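Local atomic coordinates of phosphatidylinositol-specific phospholipase C1 (Streptomyces antibioticus, PDB entry 3H4X), a protein that belongs to the phosphatidylinositol-specific phospholipase C family and folds as a single-chain parallel beta/alpha barrel. Residues L58-L63 / L125-M130. Residues are numbered along the deposited sequence; the frame is centred on the assembly and turned at random.
Sequences LLELDL and LLKIEM. With EOH (ethanol), chain T.
Glu-60 and Lys-127 rise side by side from paired parallel strands. Both are extended, with CG opposite the backbone N (chi1 -172° in Glu-60), so the lysine methylenes run alongside the glutamate and, in the modelled conformer of Glu-60, one of two, CE lies 3.4 Å from Glu-60 OE2. In that conformer the salt bridge between Glu-60 OE2 and Lys-127 NZ is long at 3.8 Å, and an ethanol bridges the two groups: Lys-127 NZ donates to its O at 2.8 Å, and that hydroxyl donates weakly to OE2. Asp-260 gives the ammonium a second carboxylate. Farther along this face, Asp-62 and Glu-129 also point the same way, their carboxylate planes 64° apart. A water lies between Asp-62 OD1 and Glu-129 OE1, 2.7 Å from the latter, and may ease the proximity of like charges; Tyr-40 holds Asp-62 OD2 and Lys-131 pairs with Glu-129 OE2. On the reverse face, Leu-61 CD1 meets Ile-128 CD1 at 3.6 Å and Leu-63 packs across Ile-128, its CD1 against CG2, while Leu-61 and Leu-63 also touch helix 104-117. Five backbone bonds fix the register, the straightest from Leu-63 N to Glu-129 O (3.0 Å, 174°). Charged side chains toward the C-terminal part of the inner face and aliphatic ones against the helices mark adjacent strands of a TIM-type beta/alpha barrel, the fold of phosphatidylinositol-specific phospholipases C.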
loop_
_atom_site.group_PDB
_atom_site.type_symbol
_atom_site.label_atom_id
_atom_site.label_comp_id
_atom_site.label_asym_id
_atom_site.label_seq_id
_atom_site.Cartn_x
_atom_site.Cartn_y
_atom_site.Cartn_z
ATOM N N LEU A 58 -6.864 1.710 -3.238
ATOM C CA LEU A 58 -5.684 0.934 -2.896
ATOM C C LEU A 58 -5.585 -0.222 -3.877
ATOM O O LEU A 58 -6.573 -0.908 -4.132
ATOM C CB LEU A 58 -5.783 0.427 -1.450
ATOM C CG LEU A 58 -4.659 -0.453 -0.886
ATOM C CD1 LEU A 58 -4.706 -0.448 0.631
ATOM C CD2 LEU A 58 -4.721 -1.876 -1.406
ATOM N N LEU A 59 -4.403 -0.398 -4.456
ATOM C CA LEU A 59 -4.136 -1.498 -5.372
ATOM C C LEU A 59 -2.932 -2.238 -4.838
ATOM O O LEU A 59 -1.900 -1.628 -4.554
ATOM C CB LEU A 59 -3.834 -0.973 -6.775
ATOM C CG LEU A 59 -4.948 -0.165 -7.438
ATOM C CD1 LEU A 59 -4.449 0.432 -8.740
ATOM C CD2 LEU A 59 -6.192 -1.009 -7.668
ATOM N N GLU A 60 -3.050 -3.552 -4.704
ATOM C CA GLU A 60 -1.981 -4.327 -4.097
ATOM C C GLU A 60 -1.152 -5.076 -5.134
ATOM O O GLU A 60 -1.690 -5.644 -6.092
ATOM C CB GLU A 60 -2.567 -5.275 -3.065
ATOM C CG GLU A 60 -1.545 -5.998 -2.224
ATOM C CD GLU A 60 -2.203 -6.893 -1.203
ATOM O OE1 GLU A 60 -3.453 -6.915 -1.154
ATOM O OE2 GLU A 60 -1.478 -7.572 -0.453
ATOM N N LEU A 61 0.162 -5.056 -4.919
ATOM C CA LEU A 61 1.152 -5.675 -5.800
ATOM C C LEU A 61 2.059 -6.594 -5.000
ATOM O O LEU A 61 2.480 -6.241 -3.895
ATOM C CB LEU A 61 2.044 -4.602 -6.425
ATOM C CG LEU A 61 1.401 -3.518 -7.278
ATOM C CD1 LEU A 61 2.451 -2.544 -7.779
ATOM C CD2 LEU A 61 0.656 -4.144 -8.438
ATOM N N ASP A 62 2.383 -7.752 -5.573
ATOM C CA ASP A 62 3.336 -8.694 -4.981
ATOM C C ASP A 62 4.655 -8.625 -5.745
ATOM O O ASP A 62 4.683 -8.878 -6.953
ATOM C CB ASP A 62 2.790 -10.122 -5.042
ATOM C CG ASP A 62 1.588 -10.335 -4.141
ATOM O OD1 ASP A 62 1.502 -9.686 -3.078
ATOM O OD2 ASP A 62 0.727 -11.165 -4.489
ATOM N N LEU A 63 5.735 -8.280 -5.045
ATOM C CA LEU A 63 7.059 -8.146 -5.652
ATOM C C LEU A 63 8.034 -9.158 -5.087
ATOM O O LEU A 63 7.961 -9.532 -3.916
ATOM C CB LEU A 63 7.644 -6.756 -5.410
ATOM C CG LEU A 63 6.926 -5.565 -6.026
ATOM C CD1 LEU A 63 7.766 -4.311 -5.829
ATOM C CD2 LEU A 63 6.621 -5.794 -7.502
ATOM N N LEU A 125 -3.109 4.506 -3.316
ATOM C CA LEU A 125 -2.108 3.825 -2.514
ATOM C C LEU A 125 -1.753 2.509 -3.182
ATOM O O LEU A 125 -2.628 1.668 -3.421
ATOM C CB LEU A 125 -2.644 3.569 -1.104
ATOM C CG LEU A 125 -1.725 2.793 -0.153
ATOM C CD1 LEU A 125 -0.389 3.504 0.038
ATOM C CD2 LEU A 125 -2.401 2.551 1.193
ATOM N N LEU A 126 -0.475 2.350 -3.508
ATOM C CA LEU A 126 0.042 1.076 -3.985
ATOM C C LEU A 126 0.581 0.321 -2.792
ATOM O O LEU A 126 1.589 0.719 -2.192
ATOM C CB LEU A 126 1.176 1.277 -4.985
ATOM C CG LEU A 126 0.798 1.860 -6.338
ATOM C CD1 LEU A 126 -0.463 1.207 -6.870
ATOM C CD2 LEU A 126 0.612 3.357 -6.200
ATOM N N LYS A 127 -0.102 -0.754 -2.432
ATOM C CA LYS A 127 0.350 -1.590 -1.348
ATOM C C LYS A 127 1.250 -2.654 -1.930
ATOM O O LYS A 127 0.837 -3.426 -2.795
ATOM C CB LYS A 127 -0.835 -2.232 -0.642
ATOM C CG LYS A 127 -0.437 -3.284 0.369
ATOM C CD LYS A 127 -1.646 -3.842 1.075
ATOM C CE LYS A 127 -1.296 -5.107 1.828
ATOM N NZ LYS A 127 -2.445 -5.593 2.639
ATOM N N ILE A 128 2.485 -2.684 -1.453
ATOM C CA ILE A 128 3.471 -3.606 -1.966
ATOM C C ILE A 128 3.786 -4.644 -0.905
ATOM O O ILE A 128 4.279 -4.306 0.178
ATOM C CB ILE A 128 4.772 -2.868 -2.302
ATOM C CG1 ILE A 128 4.493 -1.648 -3.189
ATOM C CG2 ILE A 128 5.803 -3.836 -2.872
ATOM C CD1 ILE A 128 3.893 -1.971 -4.516
ATOM N N GLU A 129 3.495 -5.905 -1.206
ATOM C CA GLU A 129 3.997 -6.987 -0.380
ATOM C C GLU A 129 5.309 -7.460 -0.978
ATOM O O GLU A 129 5.351 -7.926 -2.123
ATOM C CB GLU A 129 3.004 -8.149 -0.294
ATOM C CG GLU A 129 3.555 -9.314 0.530
ATOM C CD GLU A 129 2.596 -10.485 0.677
ATOM O OE1 GLU A 129 1.368 -10.266 0.721
ATOM O OE2 GLU A 129 3.078 -11.634 0.776
ATOM N N MET A 130 6.384 -7.325 -0.209
ATOM C CA MET A 130 7.687 -7.810 -0.633
ATOM C C MET A 130 7.734 -9.291 -0.286
ATOM O O MET A 130 8.128 -9.672 0.822
ATOM C CB MET A 130 8.798 -7.045 0.084
ATOM C CG MET A 130 8.795 -5.547 -0.171
ATOM S SD MET A 130 8.985 -5.114 -1.909
ATOM C CE MET A 130 10.194 -6.341 -2.391
HETATM C C1 EOH T . -1.822 -8.490 3.804
HETATM C C2 EOH T . -1.618 -9.939 4.240
HETATM O O EOH T . -2.417 -8.377 2.528
HETATM O O HOH W 1 0.246 -11.565 -1.316
#